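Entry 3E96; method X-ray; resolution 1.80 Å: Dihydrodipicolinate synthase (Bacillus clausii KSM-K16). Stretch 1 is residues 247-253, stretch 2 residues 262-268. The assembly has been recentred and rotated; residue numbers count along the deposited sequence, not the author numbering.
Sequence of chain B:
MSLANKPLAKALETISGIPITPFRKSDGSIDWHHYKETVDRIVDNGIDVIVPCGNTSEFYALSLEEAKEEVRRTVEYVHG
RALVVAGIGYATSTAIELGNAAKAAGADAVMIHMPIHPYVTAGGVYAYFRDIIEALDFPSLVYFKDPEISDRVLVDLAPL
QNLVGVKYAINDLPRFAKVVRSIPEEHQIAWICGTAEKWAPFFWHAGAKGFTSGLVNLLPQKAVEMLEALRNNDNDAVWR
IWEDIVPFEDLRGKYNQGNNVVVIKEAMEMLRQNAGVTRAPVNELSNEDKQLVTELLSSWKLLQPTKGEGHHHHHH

Stretch 1 (247-253) PFEDLRG
Stretch 2, residues 262-268: VVIKEAM

Two helical segments, 247-252 and 262-268, pack with their axes 9.8 Å apart at closest approach and their N-to-C directions 122° apart, so they cross obliquely, nearer antiparallel than parallel. Phi/psi values are helical, mostly near -65/-40, with G253 at -78/-6; P247 O, F248 O and E249 O accept from the N atoms of L251, R252 and G253, each at 3.0 Å. The nearest CA atoms across the contact are those of R252 and V263, 5.6 Å apart.

V263 (chi1 t) is the central bump. Its CA-to-CB bond points toward the first helix, and its methyls enter a hollow lined by F248, L251 and R252: V263 CG1 lies 3.9 Å from F248 CE1 and 3.8 Å from R252 CG, while V263 CG2 sits 3.7 Å from L251 O and 4.1 Å from L251 CG. L251 is t,p.

The CA-to-CB bond of F248 points sideways to the second helix, but with chi1 t and chi2 69° the ring end comes nearer. A267 CB meets its edge, 4.1 Å from F248 CE1; I264 CG1 approaches F248 CZ obliquely at 4.2 Å.

R252 (m,t,p, chi4 -165°) lays one guanidinium face against I264 (m,t), with R252 NH2 3.3 Å from I264 CD1. R252 NH1 is anchored by a salt bridge to E249 OE2 at 2.9 Å (E249 m,m, chi3 -67°). No hydrogen bond crosses the contact, which buries 289 Å², both sides summed.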

# COMPACT_ATOMS: atom_id res chain seq x y z
N PRO B 247 -10.71 15.13 -19.95
CA PRO B 247 -9.38 14.90 -20.52
C PRO B 247 -8.25 15.04 -19.50
O PRO B 247 -7.27 14.29 -19.52
CB PRO B 247 -9.29 15.93 -21.64
CG PRO B 247 -10.72 16.05 -22.09
CD PRO B 247 -11.47 16.10 -20.77
N PHE B 248 -8.39 16.01 -18.60
CA PHE B 248 -7.39 16.25 -17.57
C PHE B 248 -7.34 15.06 -16.61
O PHE B 248 -6.26 14.58 -16.25
CB PHE B 248 -7.72 17.52 -16.79
CG PHE B 248 -6.68 17.90 -15.77
CD1 PHE B 248 -5.42 18.34 -16.16
CD2 PHE B 248 -6.96 17.81 -14.41
CE1 PHE B 248 -4.45 18.70 -15.22
CE2 PHE B 248 -6.00 18.16 -13.45
CZ PHE B 248 -4.75 18.61 -13.86
N GLU B 249 -8.52 14.59 -16.21
CA GLU B 249 -8.59 13.46 -15.29
C GLU B 249 -8.06 12.18 -15.94
O GLU B 249 -7.43 11.36 -15.28
CB GLU B 249 -10.03 13.27 -14.80
CG GLU B 249 -10.49 14.39 -13.86
CD GLU B 249 -9.65 14.45 -12.58
OE1 GLU B 249 -9.74 13.50 -11.77
OE2 GLU B 249 -8.90 15.43 -12.39
N ASP B 250 -8.31 12.02 -17.24
CA ASP B 250 -7.81 10.83 -17.93
C ASP B 250 -6.29 10.87 -18.04
O ASP B 250 -5.64 9.83 -17.95
CB ASP B 250 -8.43 10.70 -19.33
CG ASP B 250 -9.88 10.27 -19.27
OD1 ASP B 250 -10.28 9.63 -18.28
OD2 ASP B 250 -10.63 10.57 -20.23
N LEU B 251 -5.73 12.06 -18.22
CA LEU B 251 -4.29 12.19 -18.32
C LEU B 251 -3.65 11.85 -16.97
O LEU B 251 -2.59 11.22 -16.91
CB LEU B 251 -3.91 13.61 -18.74
CG LEU B 251 -2.43 13.87 -19.01
CD1 LEU B 251 -1.86 12.82 -19.96
CD2 LEU B 251 -2.27 15.27 -19.61
N ARG B 252 -4.31 12.27 -15.88
CA ARG B 252 -3.83 11.98 -14.53
C ARG B 252 -3.91 10.48 -14.28
O ARG B 252 -3.11 9.91 -13.54
CB ARG B 252 -4.70 12.69 -13.49
CG ARG B 252 -4.56 14.20 -13.44
CD ARG B 252 -5.50 14.78 -12.38
NE ARG B 252 -5.18 14.28 -11.05
CZ ARG B 252 -5.98 14.38 -9.99
NH1 ARG B 252 -7.17 14.96 -10.12
NH2 ARG B 252 -5.60 13.92 -8.81
N GLY B 253 -4.91 9.84 -14.88
CA GLY B 253 -5.11 8.41 -14.69
C GLY B 253 -4.19 7.48 -15.45
O GLY B 253 -4.24 6.26 -15.24
N VAL B 262 1.71 13.82 -10.40
CA VAL B 262 2.73 14.47 -11.22
C VAL B 262 2.11 15.33 -12.33
O VAL B 262 2.65 16.39 -12.66
CB VAL B 262 3.73 13.44 -11.81
CG1 VAL B 262 3.02 12.46 -12.72
CG2 VAL B 262 4.86 14.17 -12.53
N VAL B 263 0.99 14.91 -12.90
CA VAL B 263 0.32 15.70 -13.94
C VAL B 263 -0.15 17.03 -13.33
O VAL B 263 -0.02 18.09 -13.95
CB VAL B 263 -0.90 14.96 -14.55
CG1 VAL B 263 -1.74 15.93 -15.38
CG2 VAL B 263 -0.42 13.80 -15.42
N ILE B 264 -0.69 16.96 -12.12
CA ILE B 264 -1.16 18.16 -11.43
C ILE B 264 0.01 19.12 -11.19
O ILE B 264 -0.10 20.32 -11.47
CB ILE B 264 -1.80 17.81 -10.06
CG1 ILE B 264 -3.15 17.11 -10.28
CG2 ILE B 264 -2.01 19.07 -9.23
CD1 ILE B 264 -3.83 16.66 -9.00
N LYS B 265 1.12 18.60 -10.68
CA LYS B 265 2.28 19.43 -10.40
C LYS B 265 2.92 20.07 -11.62
O LYS B 265 3.31 21.24 -11.57
CB LYS B 265 3.32 18.64 -9.60
CG LYS B 265 2.89 18.38 -8.15
CD LYS B 265 4.01 17.79 -7.30
CE LYS B 265 3.57 17.68 -5.84
NZ LYS B 265 4.56 16.96 -4.98
N GLU B 266 3.04 19.33 -12.71
CA GLU B 266 3.65 19.91 -13.90
C GLU B 266 2.69 20.88 -14.57
O GLU B 266 3.12 21.83 -15.22
CB GLU B 266 4.13 18.81 -14.85
CG GLU B 266 5.30 18.03 -14.26
CD GLU B 266 6.13 17.30 -15.28
OE1 GLU B 266 6.12 17.69 -16.47
OE2 GLU B 266 6.83 16.34 -14.89
N ALA B 267 1.39 20.66 -14.40
CA ALA B 267 0.39 21.56 -14.96
C ALA B 267 0.43 22.88 -14.17
O ALA B 267 0.40 23.97 -14.75
CB ALA B 267 -0.99 20.94 -14.87
N MET B 268 0.51 22.76 -12.84
CA MET B 268 0.57 23.94 -11.96
C MET B 268 1.80 24.78 -12.31
O MET B 268 1.71 26.01 -12.42
CB MET B 268 0.66 23.52 -10.48
CG MET B 268 -0.60 22.87 -9.90
SD MET B 268 -0.45 22.30 -8.17
CE MET B 268 0.42 20.83 -8.37